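Local coordinates for protein carboxylesterase (PDB 3WJ2) that probably hydrolyses carboxylic esters as a carboxylesterase of the alpha/beta-hydrolase fold, from the acidophilic archaeon Ferroplasma acidiphilum, at residues I58-G62 with R63-A67; F144-E147 with G148-V152; A30-R33 with N34-E38; K298-A301 with R302-D306. All blocks are in the same frame, centred on the assembly; numbering follows the deposited sequence.

Contact 1 of 4, residues I58-G62 with R63-A67; sequences IKLDG and RTLNA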
ATOM      1  N   ILE B  58      10.988  -5.790  43.077  1.00 16.74           N
ATOM      2  CA  ILE B  58      12.154  -6.282  42.329  1.00 16.96           C
ATOM      3  C   ILE B  58      13.274  -5.358  42.737  1.00 17.74           C
ATOM      4  O   ILE B  58      13.305  -4.208  42.347  1.00 17.51           O
ATOM      5  CB  ILE B  58      11.902  -6.142  40.735  1.00 18.68           C
ATOM      6  CG1 ILE B  58      10.619  -6.875  40.306  1.00 18.57           C
ATOM      7  CG2 ILE B  58      13.049  -6.741  39.909  1.00 16.84           C
ATOM      8  CD1 ILE B  58      10.505  -8.259  40.811  1.00 20.42           C
ATOM      9  N   LYS B  59      14.179  -5.881  43.535  1.00 18.30           N
ATOM     10  CA  LYS B  59      15.241  -5.058  44.172  1.00 19.84           C
ATOM     11  C   LYS B  59      16.473  -4.957  43.293  1.00 19.02           C
ATOM     12  O   LYS B  59      17.416  -5.729  43.426  1.00 20.58           O
ATOM     13  CB  LYS B  59      15.580  -5.661  45.562  1.00 20.45           C
ATOM     14  CG  LYS B  59      16.319  -4.623  46.370  1.00 28.62           C
ATOM     15  CD  LYS B  59      17.038  -5.251  47.579  1.00 36.07           C
ATOM     16  CE  LYS B  59      17.704  -4.116  48.373  1.00 39.05           C
ATOM     17  NZ  LYS B  59      17.925  -2.861  47.488  1.00 39.76           N
ATOM     18  N   LEU B  60      16.425  -4.066  42.288  1.00 17.10           N
ATOM     19  CA  LEU B  60      17.534  -3.947  41.356  1.00 14.84           C
ATOM     20  C   LEU B  60      18.615  -3.004  41.993  1.00 17.38           C
ATOM     21  O   LEU B  60      18.393  -2.440  43.079  1.00 18.77           O
ATOM     22  CB  LEU B  60      16.996  -3.248  40.080  1.00 14.24           C
ATOM     23  CG  LEU B  60      15.890  -4.089  39.393  1.00 13.18           C
ATOM     24  CD1 LEU B  60      15.478  -3.397  38.139  1.00 12.94           C
ATOM     25  CD2 LEU B  60      16.498  -5.467  38.995  1.00 15.36           C
ATOM     26  N   ASP B  61      19.735  -2.889  41.324  1.00 16.21           N
ATOM     27  CA  ASP B  61      20.797  -1.969  41.805  1.00 15.39           C
ATOM     28  C   ASP B  61      20.374  -0.521  41.717  1.00 17.37           C
ATOM     29  O   ASP B  61      20.073  -0.015  40.617  1.00 17.37           O
ATOM     30  CB  ASP B  61      22.137  -2.252  41.061  1.00 17.24           C
ATOM     31  CG  ASP B  61      22.663  -3.711  41.312  1.00 16.91           C
ATOM     32  OD1 ASP B  61      22.083  -4.401  42.275  1.00 24.81           O
ATOM     33  OD2 ASP B  61      23.609  -4.089  40.565  1.00 22.00           O
ATOM     34  N   GLY B  62      20.274   0.164  42.873  1.00 19.00           N
ATOM     35  CA  GLY B  62      19.913   1.584  42.774  1.00 20.02           C
ATOM     36  C   GLY B  62      18.442   1.933  42.720  1.00 18.93           C
ATOM     37  O   GLY B  62      18.131   3.119  42.740  1.00 21.55           O
ATOM     38  N   ARG B  63      17.507   0.954  42.564  1.00 16.64           N
ATOM     39  CA  ARG B  63      16.105   1.269  42.491  1.00 16.09           C
ATOM     40  C   ARG B  63      15.333  -0.027  42.647  1.00 15.90           C
ATOM     41  O   ARG B  63      15.832  -1.064  42.313  1.00 18.34           O
ATOM     42  CB  ARG B  63      15.729   1.970  41.122  1.00 16.27           C
ATOM     43  CG  ARG B  63      15.668   1.038  39.881  1.00 15.59           C
ATOM     44  CD  ARG B  63      17.103   0.707  39.375  1.00 14.12           C
ATOM     45  NE  ARG B  63      17.011   0.103  38.035  1.00 12.26           N
ATOM     46  CZ  ARG B  63      17.970  -0.594  37.425  1.00 13.39           C
ATOM     47  NH1 ARG B  63      17.792  -0.982  36.138  1.00 12.38           N
ATOM     48  NH2 ARG B  63      19.140  -0.917  38.057  1.00 13.30           N
ATOM     49  N   THR B  64      14.124   0.097  43.191  1.00 17.45           N
ATOM     50  CA  THR B  64      13.231  -1.056  43.341  1.00 16.62           C
ATOM     51  C   THR B  64      11.984  -0.804  42.457  1.00 16.96           C
ATOM     52  O   THR B  64      11.466   0.331  42.390  1.00 19.22           O
ATOM     53  CB  THR B  64      12.810  -1.106  44.831  1.00 18.79           C
ATOM     54  OG1 THR B  64      14.011  -1.370  45.590  1.00 19.93           O
ATOM     55  CG2 THR B  64      11.781  -2.162  45.044  1.00 18.27           C
ATOM     56  N   LEU B  65      11.559  -1.867  41.752  1.00 17.03           N
ATOM     57  CA  LEU B  65      10.385  -1.748  40.895  1.00 16.26           C
ATOM     58  C   LEU B  65       9.253  -2.563  41.529  1.00 15.48           C
ATOM     59  O   LEU B  65       9.499  -3.691  42.045  1.00 17.77           O
ATOM     60  CB  LEU B  65      10.648  -2.445  39.551  1.00 16.92           C
ATOM     61  CG  LEU B  65      11.939  -1.900  38.893  1.00 15.17           C
ATOM     62  CD1 LEU B  65      12.073  -2.590  37.490  1.00 17.85           C
ATOM     63  CD2 LEU B  65      12.028  -0.382  38.669  1.00 17.24           C
ATOM     64  N   ASN B  66       8.049  -2.077  41.329  1.00 16.52           N
ATOM     65  CA  ASN B  66       6.892  -2.938  41.620  1.00 17.77           C
ATOM     66  C   ASN B  66       6.718  -3.985  40.525  1.00 17.60           C
ATOM     67  O   ASN B  66       6.980  -3.716  39.327  1.00 16.31           O
ATOM     68  CB  ASN B  66       5.583  -2.167  41.721  1.00 16.44           C
ATOM     69  CG  ASN B  66       5.517  -1.238  42.911  1.00 23.38           C
ATOM     70  OD1 ASN B  66       4.956  -0.107  42.852  1.00 31.21           O
ATOM     71  ND2 ASN B  66       6.022  -1.704  43.989  1.00 19.17           N
ATOM     72  N   ALA B  67       6.248  -5.188  40.890  1.00 16.98           N
ATOM     73  CA  ALA B  67       5.843  -6.248  39.912  1.00 15.74           C
ATOM     74  C   ALA B  67       4.635  -6.979  40.417  1.00 16.82           C
ATOM     75  O   ALA B  67       4.511  -7.168  41.653  1.00 18.01           O
ATOM     76  CB  ALA B  67       6.908  -7.193  39.650  1.00 15.37           C
TER
HETATM   77  O   HOH W   1      16.809  -1.684  45.060  1.00 27.52           O
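Arg63 folds its long side chain back over the hairpin turn, against Leu60 and Asp61. Its CG sits between the backbone N and the carbonyl carbon (chi1 75°), and a bend at chi2 carries the guanidinium to the turn. There Arg63 NH2 donates to Asp61 O at 2.9 Å, with the acceptor close to the guanidinium plane. Leu60 CD1 lies over one face, 3.8 Å from Arg63 CZ. Asp129 and Asp132 of helix 125-139 take NE and NH1; these aspartates probably balance the charge, while the turn supplies a neutral carbonyl. On the same face of the sheet Leu60 CD1 meets Leu65 CD1 at 3.6 Å, and Ile58 sets CG1 3.8 Å from Ala67 CB. Branched aliphatic residues suit this buried side. Ile58 and Leu65 form an antiparallel hydrogen-bonded pair, Ile58 N reaching Leu65 O at 2.8 Å. Leu60 to Arg63 is a type II turn whose third residue, Gly62, has positive phi (86°), where a side chain would press against the preceding carbonyl O. On the other face a water joins Lys59 NZ, Thr64 OG1 and Leu60 O. The hairpin end is thus held from both sides: apolar packing and an arginine toward helix 125-139, a water bridge on the exposed side.

Contact 2 of 4, residues F144-E147 with G148-V152; sequences FGIE and GRIGV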
ATOM      1  N   PHE B 144      10.246 -16.893  42.620  1.00 31.45           N
ATOM      2  CA  PHE B 144       8.957 -16.621  42.016  1.00 29.61           C
ATOM      3  C   PHE B 144       8.191 -17.883  41.636  1.00 29.99           C
ATOM      4  O   PHE B 144       7.097 -17.784  41.036  1.00 30.98           O
ATOM      5  CB  PHE B 144       9.135 -15.728  40.760  1.00 29.87           C
ATOM      6  CG  PHE B 144       9.748 -14.375  41.072  1.00 24.02           C
ATOM      7  CD1 PHE B 144       8.946 -13.243  41.268  1.00 28.42           C
ATOM      8  CD2 PHE B 144      11.126 -14.256  41.203  1.00 24.02           C
ATOM      9  CE1 PHE B 144       9.525 -12.024  41.562  1.00 26.87           C
ATOM     10  CE2 PHE B 144      11.719 -13.086  41.506  1.00 24.87           C
ATOM     11  CZ  PHE B 144      10.947 -11.935  41.724  1.00 23.11           C
ATOM     12  N   GLY B 145       8.713 -19.048  42.028  1.00 28.28           N
ATOM     13  CA  GLY B 145       8.032 -20.330  41.714  1.00 27.83           C
ATOM     14  C   GLY B 145       8.052 -20.701  40.240  1.00 26.67           C
ATOM     15  O   GLY B 145       7.195 -21.442  39.752  1.00 26.79           O
ATOM     16  N   ILE B 146       9.085 -20.236  39.554  1.00 24.88           N
ATOM     17  CA  ILE B 146       9.259 -20.516  38.159  1.00 24.57           C
ATOM     18  C   ILE B 146      10.247 -21.650  38.060  1.00 25.76           C
ATOM     19  O   ILE B 146      11.429 -21.455  38.355  1.00 26.90           O
ATOM     20  CB  ILE B 146       9.778 -19.249  37.366  1.00 22.57           C
ATOM     21  CG1 ILE B 146       8.779 -18.114  37.520  1.00 24.12           C
ATOM     22  CG2 ILE B 146      10.106 -19.630  35.902  1.00 22.42           C
ATOM     23  CD1 ILE B 146       9.403 -16.672  37.229  1.00 21.67           C
ATOM     24  N   GLU B 147       9.758 -22.807  37.617  1.00 23.83           N
ATOM     25  CA  GLU B 147      10.582 -23.982  37.337  1.00 27.50           C
ATOM     26  C   GLU B 147      10.965 -24.109  35.886  1.00 27.48           C
ATOM     27  O   GLU B 147      11.979 -24.756  35.571  1.00 27.72           O
ATOM     28  CB  GLU B 147       9.847 -25.282  37.809  1.00 28.93           C
ATOM     29  CG  GLU B 147       9.539 -25.269  39.326  1.00 37.06           C
ATOM     30  CD  GLU B 147      10.769 -24.907  40.174  1.00 47.94           C
ATOM     31  OE1 GLU B 147      11.841 -25.500  39.924  1.00 51.15           O
ATOM     32  OE2 GLU B 147      10.688 -24.014  41.078  1.00 53.68           O
ATOM     33  N   GLY B 148      10.175 -23.480  34.978  1.00 25.46           N
ATOM     34  CA  GLY B 148      10.438 -23.652  33.546  1.00 24.26           C
ATOM     35  C   GLY B 148      11.090 -22.407  32.966  1.00 22.13           C
ATOM     36  O   GLY B 148      12.049 -21.848  33.561  1.00 23.14           O
ATOM     37  N   ARG B 149      10.566 -21.996  31.813  1.00 17.95           N
ATOM     38  CA  ARG B 149      11.253 -20.969  30.980  1.00 17.64           C
ATOM     39  C   ARG B 149      10.634 -19.624  31.177  1.00 15.93           C
ATOM     40  O   ARG B 149       9.565 -19.515  31.789  1.00 18.57           O
ATOM     41  CB  ARG B 149      11.197 -21.305  29.479  1.00 17.01           C
ATOM     42  CG  ARG B 149      11.900 -22.653  29.109  1.00 18.53           C
ATOM     43  CD  ARG B 149      12.067 -22.951  27.572  1.00 22.95           C
ATOM     44  NE  ARG B 149      12.905 -24.138  27.295  1.00 30.66           N
ATOM     45  CZ  ARG B 149      12.437 -25.373  27.064  1.00 33.04           C
ATOM     46  NH1 ARG B 149      11.132 -25.619  27.106  1.00 30.92           N
ATOM     47  NH2 ARG B 149      13.274 -26.402  26.801  1.00 33.32           N
ATOM     48  N   ILE B 150      11.386 -18.573  30.820  1.00 16.18           N
ATOM     49  CA  ILE B 150      10.931 -17.159  30.935  1.00 13.49           C
ATOM     50  C   ILE B 150      11.046 -16.482  29.615  1.00 13.52           C
ATOM     51  O   ILE B 150      12.160 -16.475  29.028  1.00 14.02           O
ATOM     52  CB  ILE B 150      11.793 -16.466  31.981  1.00 14.75           C
ATOM     53  CG1 ILE B 150      11.661 -17.217  33.347  1.00 16.63           C
ATOM     54  CG2 ILE B 150      11.338 -14.995  32.158  1.00 15.96           C
ATOM     55  CD1 ILE B 150      12.608 -16.636  34.390  1.00 20.23           C
ATOM     56  N   GLY B 151       9.912 -15.904  29.164  1.00 12.99           N
ATOM     57  CA  GLY B 151       9.913 -15.018  27.929  1.00 12.55           C
ATOM     58  C   GLY B 151       9.601 -13.599  28.366  1.00 11.75           C
ATOM     59  O   GLY B 151       9.431 -13.303  29.537  1.00 11.75           O
ATOM     60  N   VAL B 152       9.637 -12.740  27.364  1.00 10.44           N
ATOM     61  CA  VAL B 152       9.347 -11.317  27.611  1.00 10.05           C
ATOM     62  C   VAL B 152       8.327 -10.844  26.626  1.00 10.44           C
ATOM     63  O   VAL B 152       8.197 -11.393  25.539  1.00 10.95           O
ATOM     64  CB  VAL B 152      10.585 -10.413  27.560  1.00  9.22           C
ATOM     65  CG1 VAL B 152      11.562 -10.791  28.714  1.00 11.40           C
ATOM     66  CG2 VAL B 152      11.343 -10.505  26.184  1.00 10.14           C
TER
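Ile146 and Ile150 meet across a bend in the chain that leads from the loop after helix 125-139 into strand 150-155, a helix-to-strand connection entering a parallel strand of the alpha/beta-hydrolase sheet. The backbone of 144-147 is irregular: Gly145 has positive phi, which glycine accepts readily, and Ile146 is extended before Glu147 turns the chain. Gly148, in a backbone region that residues with a side chain seldom occupy, carries it onward to Arg149, and the strand begins at Ile150. No hydrogen bond links the two segments. Backbone bonds run to the neighbours instead: Gly148 with Lys76, and Arg149 and Gly151 with Ala78 of strand 78-82. Lys141 NZ also donates to Gly148 O.

The one apolar side-chain contact joins the two isoleucines, whose side chains cross at about a right angle. Ile146 CG2 lies 3.8 Å from Ile150 CG1 and 4.2 Å from Ile150 CD1. The torsion of Ile146 places CG2 anti to the backbone N, with CG1 beside that N (chi1 -59°), and it is the CG2 branch that faces Ile150. The same methyl lies 3.8 Å from Gly148 O, over the bend. Isoleucine suits a buried site lined by Ile137 and Phe134 of helix 125-139 and by Ala78 and Leu80 of strand 78-82. Glu147 turns mainly away, although its CB lies 3.4 Å from Gly148 N, and a carboxylate fits that exposed position. What holds the bend is therefore apolar contact inside it, together with backbone bonds to residues 76 and 78 of the same chain.

Contact 3 of 4, residues A30-R33 with N34-E38; sequences AMLR and NFLDE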
ATOM      1  N   ALA B  30       3.576  15.204  34.077  1.00 21.76           N
ATOM      2  CA  ALA B  30       2.956  14.589  35.263  1.00 20.60           C
ATOM      3  C   ALA B  30       1.406  14.778  35.255  1.00 21.42           C
ATOM      4  O   ALA B  30       0.642  13.898  35.664  1.00 19.90           O
ATOM      5  CB  ALA B  30       3.543  15.186  36.554  1.00 23.93           C
ATOM      6  N   MET B  31       0.957  15.924  34.741  1.00 22.24           N
ATOM      7  CA  MET B  31      -0.522  16.108  34.637  1.00 22.50           C
ATOM      8  C   MET B  31      -1.148  15.203  33.622  1.00 21.27           C
ATOM      9  O   MET B  31      -2.197  14.611  33.842  1.00 22.56           O
ATOM     10  CB  MET B  31      -0.776  17.571  34.207  1.00 22.06           C
ATOM     11  CG  MET B  31      -0.351  18.513  35.274  1.00 24.69           C
ATOM     12  SD  MET B  31      -1.859  18.686  36.284  1.00 36.69           S
ATOM     13  CE  MET B  31      -2.631  19.789  35.095  1.00 38.43           C
ATOM     14  N   LEU B  32      -0.441  15.019  32.488  1.00 21.42           N
ATOM     15  CA  LEU B  32      -0.950  14.130  31.460  1.00 20.53           C
ATOM     16  C   LEU B  32      -1.012  12.683  31.936  1.00 19.06           C
ATOM     17  O   LEU B  32      -1.943  11.985  31.645  1.00 19.73           O
ATOM     18  CB  LEU B  32      -0.083  14.244  30.209  1.00 19.16           C
ATOM     19  CG  LEU B  32      -0.411  13.334  29.055  1.00 23.04           C
ATOM     20  CD1 LEU B  32      -1.778  13.769  28.423  1.00 27.74           C
ATOM     21  CD2 LEU B  32       0.683  13.505  28.067  1.00 25.83           C
ATOM     22  N   ARG B  33      -0.012  12.254  32.677  1.00 18.97           N
ATOM     23  CA  ARG B  33       0.032  10.907  33.236  1.00 17.56           C
ATOM     24  C   ARG B  33      -1.170  10.687  34.140  1.00 18.89           C
ATOM     25  O   ARG B  33      -1.841   9.699  34.063  1.00 19.46           O
ATOM     26  CB  ARG B  33       1.326  10.753  34.035  1.00 18.07           C
ATOM     27  CG  ARG B  33       1.480   9.383  34.802  1.00 16.13           C
ATOM     28  CD  ARG B  33       2.729   9.326  35.616  1.00 16.23           C
ATOM     29  NE  ARG B  33       3.886   9.410  34.717  1.00 18.43           N
ATOM     30  CZ  ARG B  33       4.853  10.308  34.803  1.00 15.24           C
ATOM     31  NH1 ARG B  33       4.879  11.248  35.802  1.00 18.41           N
ATOM     32  NH2 ARG B  33       5.848  10.331  33.895  1.00 14.51           N
ATOM     33  N   ASN B  34      -1.399  11.645  35.048  1.00 18.95           N
ATOM     34  CA  ASN B  34      -2.565  11.557  35.898  1.00 19.91           C
ATOM     35  C   ASN B  34      -3.869  11.466  35.076  1.00 19.88           C
ATOM     36  O   ASN B  34      -4.712  10.610  35.343  1.00 19.46           O
ATOM     37  CB  ASN B  34      -2.590  12.817  36.777  1.00 19.91           C
ATOM     38  CG  ASN B  34      -3.966  13.074  37.371  1.00 24.65           C
ATOM     39  OD1 ASN B  34      -4.825  13.844  36.834  1.00 26.77           O
ATOM     40  ND2 ASN B  34      -4.221  12.361  38.420  1.00 23.72           N
ATOM     41  N   PHE B  35      -4.017  12.332  34.080  1.00 20.98           N
ATOM     42  CA  PHE B  35      -5.199  12.294  33.273  1.00 21.18           C
ATOM     43  C   PHE B  35      -5.386  10.952  32.603  1.00 21.65           C
ATOM     44  O   PHE B  35      -6.422  10.361  32.658  1.00 21.58           O
ATOM     45  CB  PHE B  35      -5.177  13.407  32.230  1.00 20.67           C
ATOM     46  CG  PHE B  35      -6.360  13.366  31.305  1.00 25.72           C
ATOM     47  CD1 PHE B  35      -7.663  13.709  31.780  1.00 26.77           C
ATOM     48  CD2 PHE B  35      -6.205  13.019  29.963  1.00 25.11           C
ATOM     49  CE1 PHE B  35      -8.741  13.673  30.933  1.00 26.84           C
ATOM     50  CE2 PHE B  35      -7.314  12.974  29.095  1.00 31.57           C
ATOM     51  CZ  PHE B  35      -8.574  13.323  29.576  1.00 28.88           C
ATOM     52  N   LEU B  36      -4.337  10.461  31.953  1.00 20.64           N
ATOM     53  CA  LEU B  36      -4.534   9.274  31.184  1.00 18.39           C
ATOM     54  C   LEU B  36      -4.667   8.033  32.092  1.00 18.05           C
ATOM     55  O   LEU B  36      -5.517   7.138  31.786  1.00 20.25           O
ATOM     56  CB  LEU B  36      -3.373   9.133  30.176  1.00 19.09           C
ATOM     57  CG  LEU B  36      -3.291  10.241  29.108  1.00 19.22           C
ATOM     58  CD1 LEU B  36      -1.919  10.035  28.322  1.00 22.16           C
ATOM     59  CD2 LEU B  36      -4.492  10.114  28.155  1.00 22.89           C
ATOM     60  N   ASP B  37      -3.922   7.968  33.212  1.00 17.47           N
ATOM     61  CA  ASP B  37      -4.021   6.757  34.020  1.00 17.79           C
ATOM     62  C   ASP B  37      -5.384   6.736  34.760  1.00 19.95           C
ATOM     63  O   ASP B  37      -6.006   5.694  34.840  1.00 20.58           O
ATOM     64  CB  ASP B  37      -2.926   6.639  35.071  1.00 16.27           C
ATOM     65  CG  ASP B  37      -1.509   6.372  34.468  1.00 21.71           C
ATOM     66  OD1 ASP B  37      -1.497   6.000  33.285  1.00 22.47           O
ATOM     67  OD2 ASP B  37      -0.535   6.603  35.258  1.00 20.97           O
ATOM     68  N   GLU B  38      -5.772   7.902  35.294  1.00 19.89           N
ATOM     69  CA  GLU B  38      -7.034   7.941  36.067  1.00 22.88           C
ATOM     70  C   GLU B  38      -8.253   7.799  35.162  1.00 22.89           C
ATOM     71  O   GLU B  38      -9.203   7.085  35.526  1.00 24.11           O
ATOM     72  CB  GLU B  38      -7.115   9.156  36.993  1.00 21.96           C
ATOM     73  CG  GLU B  38      -5.987   9.298  38.044  1.00 23.75           C
ATOM     74  CD  GLU B  38      -5.943   8.176  39.145  1.00 28.80           C
ATOM     75  OE1 GLU B  38      -6.926   7.396  39.276  1.00 26.03           O
ATOM     76  OE2 GLU B  38      -4.891   8.047  39.837  1.00 29.46           O
TER
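Leu32 and Leu36, one turn apart on helix 29-43, make the apolar part of this contact. Their side chains meet at a slant, and Leu36 CD1 reaches both Leu32 CG and Leu32 CD1, each at 3.7 Å. Leu32 has its CG anti to the backbone N (chi1 177°) whereas Leu36 keeps CG beside the N (chi1 -64°), and the differing torsions bring the two branched ends together. Ile27 packs against Leu32 and Phe89 against Leu36, so an apolar, branched side chain suits both places.

The backbone bonds are the i to i+4 ladder of an alpha-helix. Asn34 N, Phe35 N, Leu36 N and Asp37 N donate in turn to the carbonyls of Ala30, Met31, Leu32 and Arg33; the last is the shortest, Asp37 N to Arg33 O at 2.8 Å.

Among the charged residues, Arg33 and Asp37 lie side by side and point the same way, but they touch through Arg33 CG and Asp37 OD2, at 3.5 Å. The charged groups themselves stay apart, with 5.3 Å between Arg33 NE and Asp37 OD2. Each has a partner beyond the helix: Arg33 NE donates to Leu88 O and NH2 pairs with Glu120, while Asp37 OD1 accepts from Gly90 N. Acid and base thus do not pair with each other; both link helix 29-43 to residues 88-90, and Arg33 ties it to Glu120 as well.

Contact 4 of 4, residues K298-A301 with R302-D306; sequences KMVA and RIIPD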
ATOM      1  N   LYS B 298      -6.307 -13.286  22.253  1.00 11.77           N
ATOM      2  CA  LYS B 298      -6.472 -14.712  22.571  1.00 11.55           C
ATOM      3  C   LYS B 298      -5.594 -15.649  21.709  1.00 11.87           C
ATOM      4  O   LYS B 298      -4.985 -16.614  22.183  1.00 12.27           O
ATOM      5  CB  LYS B 298      -7.949 -15.125  22.334  1.00 13.97           C
ATOM      6  CG  LYS B 298      -8.825 -14.701  23.405  1.00 19.22           C
ATOM      7  CD  LYS B 298     -10.362 -14.987  23.040  1.00 20.27           C
ATOM      8  CE  LYS B 298     -10.657 -16.357  22.836  1.00 28.64           C
ATOM      9  NZ  LYS B 298     -12.173 -16.337  22.928  1.00 29.39           N
ATOM     10  N   MET B 299      -5.493 -15.311  20.385  1.00 10.92           N
ATOM     11  CA  MET B 299      -4.699 -16.081  19.403  1.00 10.63           C
ATOM     12  C   MET B 299      -3.237 -16.107  19.949  1.00 10.67           C
ATOM     13  O   MET B 299      -2.621 -17.171  20.004  1.00 13.08           O
ATOM     14  CB  MET B 299      -4.738 -15.405  18.003  1.00 13.54           C
ATOM     15  CG  MET B 299      -5.893 -15.862  17.276  1.00 17.15           C
ATOM     16  SD  MET B 299      -5.740 -14.744  15.721  1.00 26.48           S
ATOM     17  CE  MET B 299      -6.707 -15.981  15.136  1.00 26.61           C
ATOM     18  N   VAL B 300      -2.706 -14.975  20.247  1.00 10.08           N
ATOM     19  CA  VAL B 300      -1.311 -14.867  20.698  1.00  9.15           C
ATOM     20  C   VAL B 300      -1.141 -15.570  22.030  1.00 10.07           C
ATOM     21  O   VAL B 300      -0.236 -16.393  22.210  1.00 12.36           O
ATOM     22  CB  VAL B 300      -0.900 -13.401  20.760  1.00 11.20           C
ATOM     23  CG1 VAL B 300       0.471 -13.306  21.401  1.00 11.09           C
ATOM     24  CG2 VAL B 300      -0.849 -12.822  19.297  1.00 12.26           C
ATOM     25  N   ALA B 301      -2.043 -15.240  22.980  1.00  9.95           N
ATOM     26  CA  ALA B 301      -1.856 -15.768  24.311  1.00 11.27           C
ATOM     27  C   ALA B 301      -1.899 -17.276  24.310  1.00 12.05           C
ATOM     28  O   ALA B 301      -1.188 -17.857  25.118  1.00 12.04           O
ATOM     29  CB  ALA B 301      -3.018 -15.166  25.231  1.00 12.61           C
ATOM     30  N   ARG B 302      -2.748 -17.895  23.458  1.00 10.30           N
ATOM     31  CA  ARG B 302      -2.856 -19.303  23.400  1.00 12.50           C
ATOM     32  C   ARG B 302      -1.736 -20.061  22.746  1.00 12.34           C
ATOM     33  O   ARG B 302      -1.652 -21.282  22.961  1.00 15.24           O
ATOM     34  CB  ARG B 302      -4.266 -19.726  22.881  1.00 13.16           C
ATOM     35  CG  ARG B 302      -5.354 -19.262  23.791  1.00 14.52           C
ATOM     36  CD  ARG B 302      -6.750 -19.642  23.165  1.00 16.89           C
ATOM     37  NE  ARG B 302      -7.784 -19.120  24.089  1.00 18.63           N
ATOM     38  CZ  ARG B 302      -9.073 -19.403  23.934  1.00 22.78           C
ATOM     39  NH1 ARG B 302      -9.459 -20.128  22.885  1.00 20.47           N
ATOM     40  NH2 ARG B 302      -9.974 -18.973  24.809  1.00 25.10           N
ATOM     41  N   ILE B 303      -0.830 -19.362  22.038  1.00 13.36           N
ATOM     42  CA  ILE B 303       0.353 -20.048  21.475  1.00 12.01           C
ATOM     43  C   ILE B 303       1.572 -19.751  22.359  1.00 12.46           C
ATOM     44  O   ILE B 303       2.524 -20.459  22.216  1.00 14.64           O
ATOM     45  CB  ILE B 303       0.635 -19.776  19.989  1.00 14.04           C
ATOM     46  CG1 ILE B 303       0.918 -18.272  19.624  1.00 13.33           C
ATOM     47  CG2 ILE B 303      -0.628 -20.288  19.192  1.00 16.54           C
ATOM     48  CD1 ILE B 303       1.650 -18.183  18.249  1.00 17.15           C
ATOM     49  N   ILE B 304       1.511 -18.736  23.227  1.00 12.91           N
ATOM     50  CA  ILE B 304       2.658 -18.470  24.131  1.00 13.54           C
ATOM     51  C   ILE B 304       3.196 -19.729  24.904  1.00 14.63           C
ATOM     52  O   ILE B 304       4.430 -19.933  24.911  1.00 14.26           O
ATOM     53  CB  ILE B 304       2.352 -17.349  25.078  1.00 12.46           C
ATOM     54  CG1 ILE B 304       2.404 -15.981  24.366  1.00 13.18           C
ATOM     55  CG2 ILE B 304       3.330 -17.364  26.307  1.00 17.47           C
ATOM     56  CD1 ILE B 304       1.893 -14.819  25.232  1.00 14.81           C
ATOM     57  N   PRO B 305       2.305 -20.563  25.456  1.00 14.50           N
ATOM     58  CA  PRO B 305       2.809 -21.678  26.233  1.00 16.59           C
ATOM     59  C   PRO B 305       3.686 -22.614  25.429  1.00 16.51           C
ATOM     60  O   PRO B 305       4.610 -23.218  26.050  1.00 17.84           O
ATOM     61  CB  PRO B 305       1.517 -22.345  26.818  1.00 15.88           C
ATOM     62  CG  PRO B 305       0.426 -21.805  26.084  1.00 18.67           C
ATOM     63  CD  PRO B 305       0.826 -20.468  25.503  1.00 13.39           C
ATOM     64  N   ASP B 306       3.533 -22.700  24.104  1.00 16.15           N
ATOM     65  CA  ASP B 306       4.405 -23.558  23.250  1.00 15.25           C
ATOM     66  C   ASP B 306       5.887 -23.183  23.235  1.00 17.20           C
ATOM     67  O   ASP B 306       6.777 -23.985  22.898  1.00 19.37           O
ATOM     68  CB  ASP B 306       3.853 -23.635  21.814  1.00 17.70           C
ATOM     69  CG  ASP B 306       2.520 -24.419  21.764  1.00 21.11           C
ATOM     70  OD1 ASP B 306       1.702 -24.310  22.697  1.00 27.16           O
ATOM     71  OD2 ASP B 306       2.439 -25.201  20.838  1.00 28.01           O
TER
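Lys298 and Arg302 each hold CG beside the backbone N (chi1 -78° and -62°), which sends the two long side chains the same way from neighbouring turns of helix 291-303. Arg302 is extended from CG to NE, whereas Lys298 bends at chi3, and the bend lays its CE over one face of the guanidinium, 3.3 Å from Arg302 NH2. The ammonium lies farther off, Lys298 NZ standing 3.9 Å from Arg302 NH2. The closeness of these like charges is probably made tolerable by acids: Asp306 of the second subunit bridges to both Lys298 NZ and Arg302 NH2, and Glu105 of helix 96-106 pairs with Arg302. The reciprocal bonds run from this chain's Asp306 to Lys298 and Arg302 of that subunit.

Along the backbone the helix is coming to its end. Arg302 N still reaches Lys298 O at 2.9 Å in the alpha-helical pattern, but Ile303 N donates to Val300 O at 3.0 Å, three residues back, and only weakly to Met299 O. Val300 O also accepts from Ile304 N at 3.1 Å. Ile304 N lies nearly along the C=O axis, while Ile303 N comes from above the carbonyl plane, 59° out of it and not on a lone pair. Pro305 has no N-H to give and suits a place where the ladder stops.

Val300 packs on strands 180-183 and 243-248, Ile304 on Val181, and Ile303 on Ile244 and on Met299 of the second subunit. This helix end therefore has two roles, an apolar side on the sheet and a basic pair that joins two subunits through aspartates.

How the contacts relate
From the N terminus, contact 3 comes first, within helix 29-43, followed by contact 1, which joins the two hairpin strands 52-60 and 63-71 at one edge of the sheet. Contact 2 leads the loop after helix 125-139 into strand 150-155, inside the sheet, and contact 4, ending helix 291-303, sits at a subunit interface. All are local and in series; none nests in or crosses another, and contact 1 alone closes a hairpin turn. Contacts 1 and 2 reach the same sheet and touch, Ile58 CD1 lying 3.8 Å from Phe144 CZ. Contact 4 comes within about 6 Å of contact 2 between nearest atoms, whereas contacts 3 and 4 lie on opposite sides of the chain's centre.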